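Local coordinates for hypothetical protein AF2198 (PDB 1OI0) that is probably a zinc-dependent metallopeptidase of the JAB1/MPN family, related to the deubiquitinating subunits of the proteasome, and binds a zinc ion, at residues 2-7 with 35-40; 27-32 with 66-71. One frame throughout, in Å; residues are numbered along the deposited sequence.

Contact 1 (2-7 with 35-40); sequences SSMKIS and DVMDEL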
loop_
_atom_site.group_PDB
_atom_site.type_symbol
_atom_site.label_atom_id
_atom_site.label_comp_id
_atom_site.label_asym_id
_atom_site.label_seq_id
_atom_site.Cartn_x
_atom_site.Cartn_y
_atom_site.Cartn_z
ATOM N N SER A 2 8.328 -4.121 16.756
ATOM C CA SER A 2 9.235 -3.128 16.197
ATOM C C SER A 2 9.300 -3.223 14.681
ATOM O O SER A 2 10.341 -2.976 14.077
ATOM C CB SER A 2 10.640 -3.269 16.797
ATOM O OG SER A 2 10.674 -2.729 18.108
ATOM N N SER A 3 8.181 -3.602 14.072
ATOM C CA SER A 3 8.107 -3.684 12.618
ATOM C C SER A 3 7.348 -2.434 12.217
ATOM O O SER A 3 6.880 -1.680 13.081
ATOM C CB SER A 3 7.317 -4.914 12.163
ATOM O OG SER A 3 5.918 -4.709 12.314
ATOM N N MET A 4 7.231 -2.195 10.917
ATOM C CA MET A 4 6.484 -1.036 10.465
ATOM C C MET A 4 5.037 -1.269 10.877
ATOM O O MET A 4 4.597 -2.417 11.031
ATOM C CB MET A 4 6.590 -0.881 8.945
ATOM C CG MET A 4 5.757 0.257 8.369
ATOM S SD MET A 4 6.027 1.862 9.162
ATOM C CE MET A 4 7.685 2.208 8.630
ATOM N N LYS A 5 4.308 -0.180 11.070
ATOM C CA LYS A 5 2.919 -0.259 11.482
ATOM C C LYS A 5 2.058 0.563 10.543
ATOM O O LYS A 5 2.558 1.436 9.835
ATOM C CB LYS A 5 2.773 0.273 12.908
ATOM C CG LYS A 5 3.626 -0.470 13.924
ATOM C CD LYS A 5 3.677 0.255 15.259
ATOM C CE LYS A 5 4.516 -0.523 16.265
ATOM N NZ LYS A 5 5.906 -0.744 15.767
ATOM N N ILE A 6 0.766 0.268 10.536
ATOM C CA ILE A 6 -0.178 0.997 9.704
ATOM C C ILE A 6 -1.441 1.189 10.524
ATOM O O ILE A 6 -1.869 0.280 11.234
ATOM C CB ILE A 6 -0.506 0.235 8.393
ATOM C CG1 ILE A 6 -1.425 1.094 7.521
ATOM C CG2 ILE A 6 -1.149 -1.118 8.702
ATOM C CD1 ILE A 6 -1.624 0.550 6.116
ATOM N N SER A 7 -2.026 2.378 10.448
ATOM C CA SER A 7 -3.236 2.653 11.199
ATOM C C SER A 7 -4.422 1.993 10.512
ATOM O O SER A 7 -4.458 1.878 9.286
ATOM C CB SER A 7 -3.472 4.162 11.301
ATOM O OG SER A 7 -3.810 4.717 10.041
ATOM N N ASP A 35 7.026 5.501 13.185
ATOM C CA ASP A 35 7.023 4.175 12.580
ATOM C C ASP A 35 5.611 3.720 12.238
ATOM O O ASP A 35 5.312 2.527 12.264
ATOM C CB ASP A 35 7.663 3.170 13.540
ATOM C CG ASP A 35 6.828 2.944 14.784
ATOM O OD1 ASP A 35 6.354 3.941 15.369
ATOM O OD2 ASP A 35 6.650 1.772 15.178
ATOM N N VAL A 36 4.744 4.672 11.913
ATOM C CA VAL A 36 3.366 4.344 11.574
ATOM C C VAL A 36 2.904 4.979 10.265
ATOM O O VAL A 36 3.023 6.190 10.070
ATOM C CB VAL A 36 2.393 4.787 12.696
ATOM C CG1 VAL A 36 0.961 4.443 12.312
ATOM C CG2 VAL A 36 2.763 4.109 14.005
ATOM N N MET A 37 2.387 4.146 9.368
ATOM C CA MET A 37 1.862 4.626 8.095
ATOM C C MET A 37 0.462 5.120 8.433
ATOM O O MET A 37 -0.387 4.330 8.839
ATOM C CB MET A 37 1.741 3.482 7.079
ATOM C CG MET A 37 3.001 2.669 6.837
ATOM S SD MET A 37 2.675 1.207 5.806
ATOM C CE MET A 37 4.267 0.956 5.065
ATOM N N ASP A 38 0.213 6.415 8.279
ATOM C CA ASP A 38 -1.108 6.947 8.590
ATOM C C ASP A 38 -1.520 8.092 7.674
ATOM O O ASP A 38 -2.519 8.765 7.925
ATOM C CB ASP A 38 -1.158 7.416 10.045
ATOM C CG ASP A 38 -0.043 8.385 10.381
ATOM O OD1 ASP A 38 0.153 9.357 9.624
ATOM O OD2 ASP A 38 0.636 8.179 11.409
ATOM N N GLU A 39 -0.744 8.305 6.617
ATOM C CA GLU A 39 -1.022 9.369 5.659
ATOM C C GLU A 39 -0.768 8.869 4.243
ATOM O O GLU A 39 -0.033 7.907 4.040
ATOM C CB GLU A 39 -0.123 10.575 5.938
ATOM C CG GLU A 39 -0.416 11.292 7.244
ATOM C CD GLU A 39 -1.645 12.173 7.159
ATOM O OE1 GLU A 39 -2.739 11.651 6.860
ATOM O OE2 GLU A 39 -1.513 13.394 7.390
ATOM N N LEU A 40 -1.379 9.530 3.267
ATOM C CA LEU A 40 -1.198 9.149 1.875
ATOM C C LEU A 40 -0.850 10.340 1.004
ATOM O O LEU A 40 -1.399 11.429 1.170
ATOM C CB LEU A 40 -2.471 8.508 1.312
ATOM C CG LEU A 40 -2.906 7.129 1.808
ATOM C CD1 LEU A 40 -4.193 6.729 1.099
ATOM C CD2 LEU A 40 -1.813 6.110 1.542
HETATM O O HOH W 1 -4.428 7.234 10.287
#

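Contact 2 (27-32 with 66-71); sequences IALLSG and FGTVHS. With ZN (zinc ion), chain E.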
loop_
_atom_site.group_PDB
_atom_site.type_symbol
_atom_site.label_atom_id
_atom_site.label_comp_id
_atom_site.label_asym_id
_atom_site.label_seq_id
_atom_site.Cartn_x
_atom_site.Cartn_y
_atom_site.Cartn_z
ATOM N N ILE A 27 -3.282 4.131 -6.842
ATOM C CA ILE A 27 -1.897 4.102 -6.401
ATOM C C ILE A 27 -1.612 5.380 -5.635
ATOM O O ILE A 27 -2.142 6.444 -5.954
ATOM C CB ILE A 27 -0.900 3.958 -7.585
ATOM C CG1 ILE A 27 0.522 3.740 -7.044
ATOM C CG2 ILE A 27 -0.954 5.189 -8.468
ATOM C CD1 ILE A 27 1.538 3.303 -8.104
ATOM N N ALA A 28 -0.786 5.259 -4.604
ATOM C CA ALA A 28 -0.409 6.394 -3.780
ATOM C C ALA A 28 0.865 6.048 -3.026
ATOM O O ALA A 28 1.304 4.900 -3.023
ATOM C CB ALA A 28 -1.522 6.720 -2.793
ATOM N N LEU A 29 1.464 7.055 -2.402
ATOM C CA LEU A 29 2.668 6.838 -1.618
ATOM C C LEU A 29 2.249 6.760 -0.158
ATOM O O LEU A 29 1.420 7.543 0.300
ATOM C CB LEU A 29 3.653 7.991 -1.803
ATOM C CG LEU A 29 4.097 8.280 -3.236
ATOM C CD1 LEU A 29 5.087 9.443 -3.235
ATOM C CD2 LEU A 29 4.719 7.036 -3.846
ATOM N N LEU A 30 2.813 5.799 0.558
ATOM C CA LEU A 30 2.518 5.621 1.972
ATOM C C LEU A 30 3.387 6.605 2.751
ATOM O O LEU A 30 4.591 6.698 2.516
ATOM C CB LEU A 30 2.831 4.185 2.381
ATOM C CG LEU A 30 1.977 3.103 1.708
ATOM C CD1 LEU A 30 2.573 1.728 1.962
ATOM C CD2 LEU A 30 0.553 3.185 2.241
ATOM N N SER A 31 2.781 7.353 3.666
ATOM C CA SER A 31 3.541 8.327 4.437
ATOM C C SER A 31 3.120 8.412 5.897
ATOM O O SER A 31 2.179 7.750 6.331
ATOM C CB SER A 31 3.434 9.714 3.791
ATOM O OG SER A 31 2.095 10.182 3.788
ATOM N N GLY A 32 3.838 9.240 6.648
ATOM C CA GLY A 32 3.555 9.420 8.058
ATOM C C GLY A 32 4.846 9.674 8.808
ATOM O O GLY A 32 5.907 9.801 8.195
ATOM N N PHE A 66 7.225 5.964 3.204
ATOM C CA PHE A 66 7.522 4.572 3.499
ATOM C C PHE A 66 7.514 3.685 2.264
ATOM O O PHE A 66 8.139 2.627 2.247
ATOM C CB PHE A 66 6.525 4.031 4.524
ATOM C CG PHE A 66 6.533 4.778 5.827
ATOM C CD1 PHE A 66 7.687 4.833 6.604
ATOM C CD2 PHE A 66 5.391 5.433 6.275
ATOM C CE1 PHE A 66 7.701 5.530 7.812
ATOM C CE2 PHE A 66 5.395 6.132 7.479
ATOM C CZ PHE A 66 6.553 6.180 8.249
ATOM N N GLY A 67 6.799 4.112 1.231
ATOM C CA GLY A 67 6.742 3.315 0.026
ATOM C C GLY A 67 5.503 3.602 -0.792
ATOM O O GLY A 67 5.049 4.744 -0.868
ATOM N N THR A 68 4.947 2.558 -1.393
ATOM C CA THR A 68 3.768 2.723 -2.228
ATOM C C THR A 68 2.672 1.733 -1.897
ATOM O O THR A 68 2.895 0.723 -1.238
ATOM C CB THR A 68 4.095 2.513 -3.719
ATOM O OG1 THR A 68 4.400 1.131 -3.947
ATOM C CG2 THR A 68 5.277 3.372 -4.139
ATOM N N VAL A 69 1.476 2.050 -2.372
ATOM C CA VAL A 69 0.332 1.181 -2.209
ATOM C C VAL A 69 -0.451 1.286 -3.508
ATOM O O VAL A 69 -0.644 2.378 -4.030
ATOM C CB VAL A 69 -0.573 1.600 -1.015
ATOM C CG1 VAL A 69 -0.966 3.059 -1.125
ATOM C CG2 VAL A 69 -1.817 0.715 -0.984
ATOM N N HIS A 70 -0.845 0.146 -4.063
ATOM C CA HIS A 70 -1.647 0.167 -5.277
ATOM C C HIS A 70 -2.619 -0.994 -5.243
ATOM O O HIS A 70 -2.426 -1.956 -4.495
ATOM C CB HIS A 70 -0.781 0.145 -6.558
ATOM C CG HIS A 70 -0.176 -1.183 -6.894
ATOM N ND1 HIS A 70 0.948 -1.679 -6.271
ATOM C CD2 HIS A 70 -0.498 -2.080 -7.858
ATOM C CE1 HIS A 70 1.297 -2.819 -6.838
ATOM N NE2 HIS A 70 0.436 -3.085 -7.805
ATOM N N SER A 71 -3.685 -0.886 -6.024
ATOM C CA SER A 71 -4.697 -1.930 -6.045
ATOM C C SER A 71 -4.722 -2.758 -7.325
ATOM O O SER A 71 -4.255 -2.325 -8.380
ATOM C CB SER A 71 -6.085 -1.317 -5.818
ATOM O OG SER A 71 -6.463 -0.481 -6.898
HETATM ZN ZN ZN E . 0.515 -4.753 -9.253
#

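Contact 1 (2-7 with 35-40)
K5 and I6 pair with V36 and M37 through two consecutive parallel beta bridges, the step by which the N-terminal strand joins the mixed sheet of this JAB1/MPN domain. Three backbone bonds define the register. K5 gives its N-H to D35 O and takes that of M37 on its own O (M37 N to K5 O 2.8 Å, 171° at the hydrogen); S7 N then reaches M37 O at 3.0 Å.

Among the apolar groups, M4 and M37 cross at about a right angle on one face, M4 CG lying 3.7 Å from M37 CE. M4 bends at chi2 (52°), which places SD 3.3 Å from D35 O. I6 CG1 rests against M37 CB at 4.0 Å, and helix 8-21 meets both I6 and M37.

Polar side chains gather at the two ends. S7 OG caps L10 N at the start of helix 8-21 and also meets a water at 2.6 Å. K5 runs out on the other face beside V36 and turns at its last torsion (chi4 58°), where NZ forms a 2.7 Å salt bridge with D35 OD2 and also donates to S3 O at 3.0 Å, in the carbonyl plane.

Contact 2 (27-32 with 66-71)
L30 and V69 form the apolar centre of an antiparallel strand pair in the middle of the JAB1/MPN sheet. Their side chains cross at about a right angle: L30 CD2 meets V69 CG1 at 3.7 Å, while the other methyl, CD1, lies over the backbone of T68, 3.4 Å from T68 O. V69 CG1 sits between its own backbone N and carbonyl carbon (chi1 53°), and from there it also touches A28 CB. Helix 8-21 covers this face, with I14 against both L30 and V69.

The opposite face carries I27, L29, T68 and H70. L29 CD2 packs on T68 CG2 at 3.7 Å, and F90 touches both residues; farther along, I27 CG1 lies beside H70 CB.

Toward G32 the F66 ring reaches across to the neighbouring backbone, CE2 being 3.6 Å from G32 N. The ring lies against the S31-G32 backbone, with F66 CZ 3.7 Å from G32 O.

Four backbone hydrogen bonds join the strands, one each way between A28 and V69, then L30 N to G67 O and F66 N to L30 O. A28-V69 and L30-G67 are thus hydrogen-bonded pairs, and I27-H70 and L29-T68 are non-hydrogen-bonded ones.

At the polar edge the H70 ring turns from I27 toward the metal site. H72 and D83 also bind the zinc, the bound tris-hydroxymethyl-methyl-ammonium touches H70, and the ring of H72 meets that of H70 with planes about 70° apart. H70 NE2 binds the zinc ion at 2.2 Å.

Contacts 1 and 2 are neighbouring parts of one mixed sheet, their centres 11 Å apart. Across it the strands run 64-72, 27-32, 36-42, 5-6, although the chain visits them in the order 5-6, 27-32, 36-42, 64-72, and the segments of the two contacts therefore alternate. Strand 36-42 makes the junction: at a classic beta bulge D38 and E39 both face S31, with probable hydrogen bonds D38 N to S31 O and E39 O to S31 N. F66 adds side-chain packing against M4 and M37. The sheet thus runs continuously from the N-terminal strand of contact 1, away from the annotated sites, to the zinc-binding strand of contact 2.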